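PDB 6OTU: glucose-6-phosphate isomerase from Chlamydia trachomatis D/UW-3/CX, which catalyses the reversible isomerisation of glucose-6-phosphate to fructose-6-phosphate. Local coordinates for residues M84-I96 and S101-A113. Residues are numbered along the deposited sequence; the frame is centred on the assembly and turned at random.
Sequences MECMQQGAIMNRI and SESRPVLHTATRA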
loop_
_atom_site.group_PDB
_atom_site.type_symbol
_atom_site.label_atom_id
_atom_site.label_comp_id
_atom_site.label_asym_id
_atom_site.label_seq_id
_atom_site.Cartn_x
_atom_site.Cartn_y
_atom_site.Cartn_z
ATOM N N MET A 84 21.380 -8.281 -19.866
ATOM C CA MET A 84 20.645 -9.359 -19.207
ATOM C C MET A 84 21.436 -10.660 -19.250
ATOM O O MET A 84 21.532 -11.371 -18.242
ATOM C CB MET A 84 19.270 -9.540 -19.854
ATOM C CG MET A 84 18.413 -10.674 -19.280
ATOM S SD MET A 84 18.091 -10.592 -17.485
ATOM C CE MET A 84 16.949 -9.195 -17.297
ATOM N N GLU A 85 22.027 -10.979 -20.404
ATOM C CA GLU A 85 22.892 -12.150 -20.484
ATOM C C GLU A 85 24.024 -12.047 -19.479
ATOM O O GLU A 85 24.249 -12.967 -18.682
ATOM C CB GLU A 85 23.471 -12.296 -21.885
ATOM C CG GLU A 85 22.524 -12.802 -22.916
ATOM C CD GLU A 85 23.241 -13.089 -24.216
ATOM O OE1 GLU A 85 24.189 -13.913 -24.193
ATOM O OE2 GLU A 85 22.868 -12.477 -25.248
ATOM N N CYS A 86 24.747 -10.924 -19.511
ATOM C CA CYS A 86 25.872 -10.708 -18.609
ATOM C C CYS A 86 25.460 -10.953 -17.162
ATOM O O CYS A 86 26.143 -11.674 -16.426
ATOM C CB CYS A 86 26.432 -9.290 -18.806
ATOM S SG CYS A 86 27.650 -9.174 -20.196
ATOM N N MET A 87 24.312 -10.394 -16.757
ATOM C CA MET A 87 23.792 -10.618 -15.410
ATOM C C MET A 87 23.579 -12.103 -15.150
ATOM O O MET A 87 24.073 -12.654 -14.150
ATOM C CB MET A 87 22.478 -9.850 -15.226
ATOM C CG MET A 87 21.958 -9.837 -13.804
ATOM S SD MET A 87 20.268 -9.184 -13.608
ATOM C CE MET A 87 19.286 -10.620 -14.085
ATOM N N GLN A 88 22.864 -12.778 -16.064
ATOM C CA GLN A 88 22.535 -14.182 -15.846
ATOM C C GLN A 88 23.759 -15.084 -15.951
ATOM O O GLN A 88 23.777 -16.169 -15.354
ATOM C CB GLN A 88 21.465 -14.637 -16.840
ATOM C CG GLN A 88 20.079 -14.019 -16.614
ATOM C CD GLN A 88 19.010 -14.709 -17.446
ATOM O OE1 GLN A 88 19.014 -15.935 -17.594
ATOM N NE2 GLN A 88 18.106 -13.924 -18.007
ATOM N N GLN A 89 24.778 -14.679 -16.712
ATOM C CA GLN A 89 25.946 -15.529 -16.887
ATOM C C GLN A 89 26.952 -15.353 -15.755
ATOM O O GLN A 89 27.872 -16.172 -15.628
ATOM C CB GLN A 89 26.626 -15.248 -18.242
ATOM C CG GLN A 89 25.822 -15.634 -19.493
ATOM C CD GLN A 89 25.825 -17.139 -19.794
ATOM O OE1 GLN A 89 26.844 -17.827 -19.625
ATOM N NE2 GLN A 89 24.685 -17.652 -20.265
ATOM N N GLY A 90 26.796 -14.305 -14.947
ATOM C CA GLY A 90 27.609 -14.096 -13.774
ATOM C C GLY A 90 28.542 -12.896 -13.787
ATOM O O GLY A 90 29.409 -12.813 -12.908
ATOM N N ALA A 91 28.393 -11.957 -14.725
ATOM C CA ALA A 91 29.294 -10.807 -14.767
ATOM C C ALA A 91 29.104 -9.898 -13.542
ATOM O O ALA A 91 28.083 -9.935 -12.847
ATOM C CB ALA A 91 29.086 -10.002 -16.053
ATOM N N ILE A 92 30.112 -9.064 -13.286
ATOM C CA ILE A 92 30.070 -8.129 -12.160
ATOM C C ILE A 92 29.157 -6.945 -12.481
ATOM O O ILE A 92 29.624 -5.892 -12.930
ATOM C CB ILE A 92 31.486 -7.642 -11.795
ATOM C CG1 ILE A 92 32.449 -8.827 -11.683
ATOM C CG2 ILE A 92 31.457 -6.838 -10.502
ATOM C CD1 ILE A 92 32.264 -9.640 -10.411
ATOM N N MET A 93 27.857 -7.090 -12.231
ATOM C CA MET A 93 26.924 -6.009 -12.517
ATOM C C MET A 93 26.678 -5.092 -11.321
ATOM O O MET A 93 26.254 -3.946 -11.506
ATOM C CB MET A 93 25.591 -6.587 -13.016
ATOM C CG MET A 93 25.733 -7.612 -14.149
ATOM S SD MET A 93 26.283 -6.892 -15.721
ATOM C CE MET A 93 24.926 -5.763 -16.072
ATOM N N ASN A 94 26.937 -5.551 -10.107
ATOM C CA ASN A 94 26.719 -4.737 -8.911
ATOM C C ASN A 94 28.021 -3.994 -8.630
ATOM O O ASN A 94 28.865 -4.455 -7.864
ATOM C CB ASN A 94 26.290 -5.630 -7.753
ATOM C CG ASN A 94 26.109 -4.879 -6.464
ATOM O OD1 ASN A 94 26.162 -3.652 -6.435
ATOM N ND2 ASN A 94 25.864 -5.614 -5.381
ATOM N N ARG A 95 28.206 -2.839 -9.266
ATOM C CA ARG A 95 29.411 -2.066 -8.995
ATOM C C ARG A 95 29.261 -0.654 -9.536
ATOM O O ARG A 95 28.490 -0.399 -10.463
ATOM C CB ARG A 95 30.652 -2.724 -9.598
ATOM C CG ARG A 95 30.701 -2.695 -11.102
ATOM C CD ARG A 95 32.058 -3.205 -11.590
ATOM N NE ARG A 95 33.185 -2.409 -11.101
ATOM C CZ ARG A 95 34.016 -1.736 -11.892
ATOM N NH1 ARG A 95 33.841 -1.765 -13.209
ATOM N NH2 ARG A 95 35.024 -1.039 -11.367
ATOM N N ILE A 96 30.027 0.259 -8.945
ATOM C CA ILE A 96 30.126 1.643 -9.389
ATOM C C ILE A 96 31.582 1.897 -9.766
ATOM O O ILE A 96 32.483 1.723 -8.934
ATOM C CB ILE A 96 29.656 2.630 -8.303
ATOM C CG1 ILE A 96 28.172 2.424 -7.966
ATOM C CG2 ILE A 96 29.912 4.061 -8.737
ATOM C CD1 ILE A 96 27.237 2.682 -9.123
ATOM N N SER A 101 32.545 0.375 -3.892
ATOM C CA SER A 101 31.224 -0.204 -4.123
ATOM C C SER A 101 31.311 -1.694 -3.806
ATOM O O SER A 101 32.396 -2.218 -3.540
ATOM C CB SER A 101 30.758 0.040 -5.562
ATOM O OG SER A 101 30.970 -1.107 -6.375
ATOM N N GLU A 102 30.162 -2.387 -3.867
ATOM C CA GLU A 102 30.133 -3.797 -3.472
ATOM C C GLU A 102 30.869 -4.690 -4.477
ATOM O O GLU A 102 31.504 -5.678 -4.075
ATOM C CB GLU A 102 28.688 -4.269 -3.275
ATOM C CG GLU A 102 27.878 -3.365 -2.346
ATOM C CD GLU A 102 26.569 -3.990 -1.869
ATOM O OE1 GLU A 102 26.025 -4.890 -2.544
ATOM O OE2 GLU A 102 26.082 -3.580 -0.803
ATOM N N SER A 103 30.775 -4.380 -5.778
ATOM C CA SER A 103 31.577 -5.007 -6.841
ATOM C C SER A 103 31.440 -6.537 -6.846
ATOM O O SER A 103 32.373 -7.270 -6.535
ATOM C CB SER A 103 33.050 -4.594 -6.719
ATOM O OG SER A 103 33.762 -4.926 -7.896
ATOM N N ARG A 104 30.275 -7.023 -7.264
ATOM C CA ARG A 104 30.055 -8.464 -7.231
ATOM C C ARG A 104 29.002 -8.827 -8.264
ATOM O O ARG A 104 28.322 -7.948 -8.804
ATOM C CB ARG A 104 29.643 -8.934 -5.829
ATOM C CG ARG A 104 28.441 -8.255 -5.252
ATOM C CD ARG A 104 28.574 -8.252 -3.743
ATOM N NE ARG A 104 27.293 -8.146 -3.061
ATOM C CZ ARG A 104 27.157 -7.940 -1.753
ATOM N NH1 ARG A 104 28.229 -7.822 -0.977
ATOM N NH2 ARG A 104 25.944 -7.847 -1.223
ATOM N N PRO A 105 28.867 -10.116 -8.586
ATOM C CA PRO A 105 27.802 -10.547 -9.502
ATOM C C PRO A 105 26.421 -10.461 -8.867
ATOM O O PRO A 105 26.251 -10.233 -7.667
ATOM C CB PRO A 105 28.159 -12.004 -9.818
ATOM C CG PRO A 105 29.103 -12.418 -8.753
ATOM C CD PRO A 105 29.845 -11.191 -8.346
ATOM N N VAL A 106 25.422 -10.689 -9.724
ATOM C CA VAL A 106 23.995 -10.545 -9.443
ATOM C C VAL A 106 23.307 -11.808 -9.950
ATOM O O VAL A 106 23.050 -11.950 -11.153
ATOM C CB VAL A 106 23.449 -9.272 -10.122
ATOM C CG1 VAL A 106 21.948 -9.143 -9.967
ATOM C CG2 VAL A 106 24.185 -8.050 -9.587
ATOM N N LEU A 107 23.024 -12.751 -9.048
ATOM C CA LEU A 107 22.823 -14.127 -9.489
ATOM C C LEU A 107 21.560 -14.772 -8.914
ATOM O O LEU A 107 21.519 -15.992 -8.716
ATOM C CB LEU A 107 24.062 -14.960 -9.157
ATOM C CG LEU A 107 25.155 -14.806 -10.219
ATOM C CD1 LEU A 107 26.489 -15.356 -9.716
ATOM C CD2 LEU A 107 24.709 -15.527 -11.491
ATOM N N HIS A 108 20.500 -13.990 -8.688
ATOM C CA HIS A 108 19.240 -14.604 -8.279
ATOM C C HIS A 108 18.678 -15.545 -9.356
ATOM O O HIS A 108 18.045 -16.550 -9.010
ATOM C CB HIS A 108 18.220 -13.532 -7.892
ATOM C CG HIS A 108 18.066 -12.445 -8.910
ATOM N ND1 HIS A 108 18.977 -11.419 -9.048
ATOM C CD2 HIS A 108 17.104 -12.223 -9.836
ATOM C CE1 HIS A 108 18.581 -10.612 -10.016
ATOM N NE2 HIS A 108 17.453 -11.084 -10.517
ATOM N N THR A 109 18.938 -15.283 -10.650
ATOM C CA THR A 109 18.481 -16.226 -11.679
ATOM C C THR A 109 19.125 -17.606 -11.523
ATOM O O THR A 109 18.507 -18.627 -11.853
ATOM C CB THR A 109 18.748 -15.690 -13.098
ATOM O OG1 THR A 109 20.135 -15.388 -13.275
ATOM C CG2 THR A 109 17.908 -14.447 -13.388
ATOM N N ALA A 110 20.360 -17.663 -11.025
ATOM C CA ALA A 110 21.021 -18.951 -10.889
ATOM C C ALA A 110 20.409 -19.804 -9.773
ATOM O O ALA A 110 20.605 -21.026 -9.771
ATOM C CB ALA A 110 22.519 -18.742 -10.666
ATOM N N THR A 111 19.647 -19.204 -8.846
ATOM C CA THR A 111 19.015 -19.998 -7.791
ATOM C C THR A 111 17.872 -20.867 -8.301
ATOM O O THR A 111 17.442 -21.777 -7.580
ATOM C CB THR A 111 18.492 -19.111 -6.658
ATOM O OG1 THR A 111 17.437 -18.271 -7.139
ATOM C CG2 THR A 111 19.602 -18.253 -6.104
ATOM N N ARG A 112 17.366 -20.611 -9.521
ATOM C CA ARG A 112 16.387 -21.489 -10.150
ATOM C C ARG A 112 16.834 -22.035 -11.502
ATOM O O ARG A 112 16.140 -22.899 -12.058
ATOM C CB ARG A 112 15.029 -20.771 -10.312
ATOM C CG ARG A 112 15.028 -19.512 -11.214
ATOM C CD ARG A 112 15.244 -18.220 -10.395
ATOM N NE ARG A 112 14.875 -17.018 -11.144
ATOM C CZ ARG A 112 14.590 -15.832 -10.601
ATOM N NH1 ARG A 112 14.641 -15.645 -9.279
ATOM N NH2 ARG A 112 14.271 -14.810 -11.390
ATOM N N ALA A 113 17.964 -21.566 -12.042
ATOM C CA ALA A 113 18.409 -22.011 -13.363
ATOM C C ALA A 113 18.579 -23.529 -13.429
ATOM O O ALA A 113 18.446 -24.124 -14.507
ATOM C CB ALA A 113 19.715 -21.297 -13.740
HETATM O O HOH W 1 26.030 -11.215 -12.323
HETATM O O HOH W 2 24.971 -8.503 -5.811
HETATM O O HOH W 3 33.593 -0.052 -7.508
#
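Asn94 and Arg104 form a single antiparallel hydrogen-bonded bridge with a G1 beta bulge, since Ser103 and Arg104 both face Asn94, and this bridge shows how a short backbone pairing, side-chain bonds and waters together can join a helix end and the loop that follows it to a second loop. Asn94 N meets Arg104 O at 3.1 Å, almost in line with the carbonyl, while Arg104 N returns a bond to Asn94 O. With CG anti to the backbone N (chi1 177°), the Asn94 side chain runs beside that of Arg104, amide and guanidinium planes nearly perpendicular. ND2 gives one N-H to Glu102 OE1 at 2.9 Å, on the anti side of the carboxylate, and the other to a water that donates to Pro105 O; OD1 accepts from Asn490 ND2, and with partners on both ends of the amide its rotation is fixed. The same Glu102 OE1 lies over one face of the Arg104 guanidinium, a purely electrostatic pairing. The glucose-6-phosphate is about 8 Å from the Glu102 side chain, which places this polar cluster close to the bound sugar phosphate, though not touching it.

Towards the helix 80-89, which closes in a Schellman motif at Gly90, the contact turns apolar. Val106 sets CG2 against Asn94 CB and CG1 against Met87 CG (3.9 Å), while the Met87 methyl, swung round by the bend at chi3 (80°), reaches His108 and Thr109. Nearer the surface, Ile92 CD1 lies alongside Pro105 CD at 3.5 Å. At the far end, Ile96 N donates to Ser101 OG at 3.1 Å.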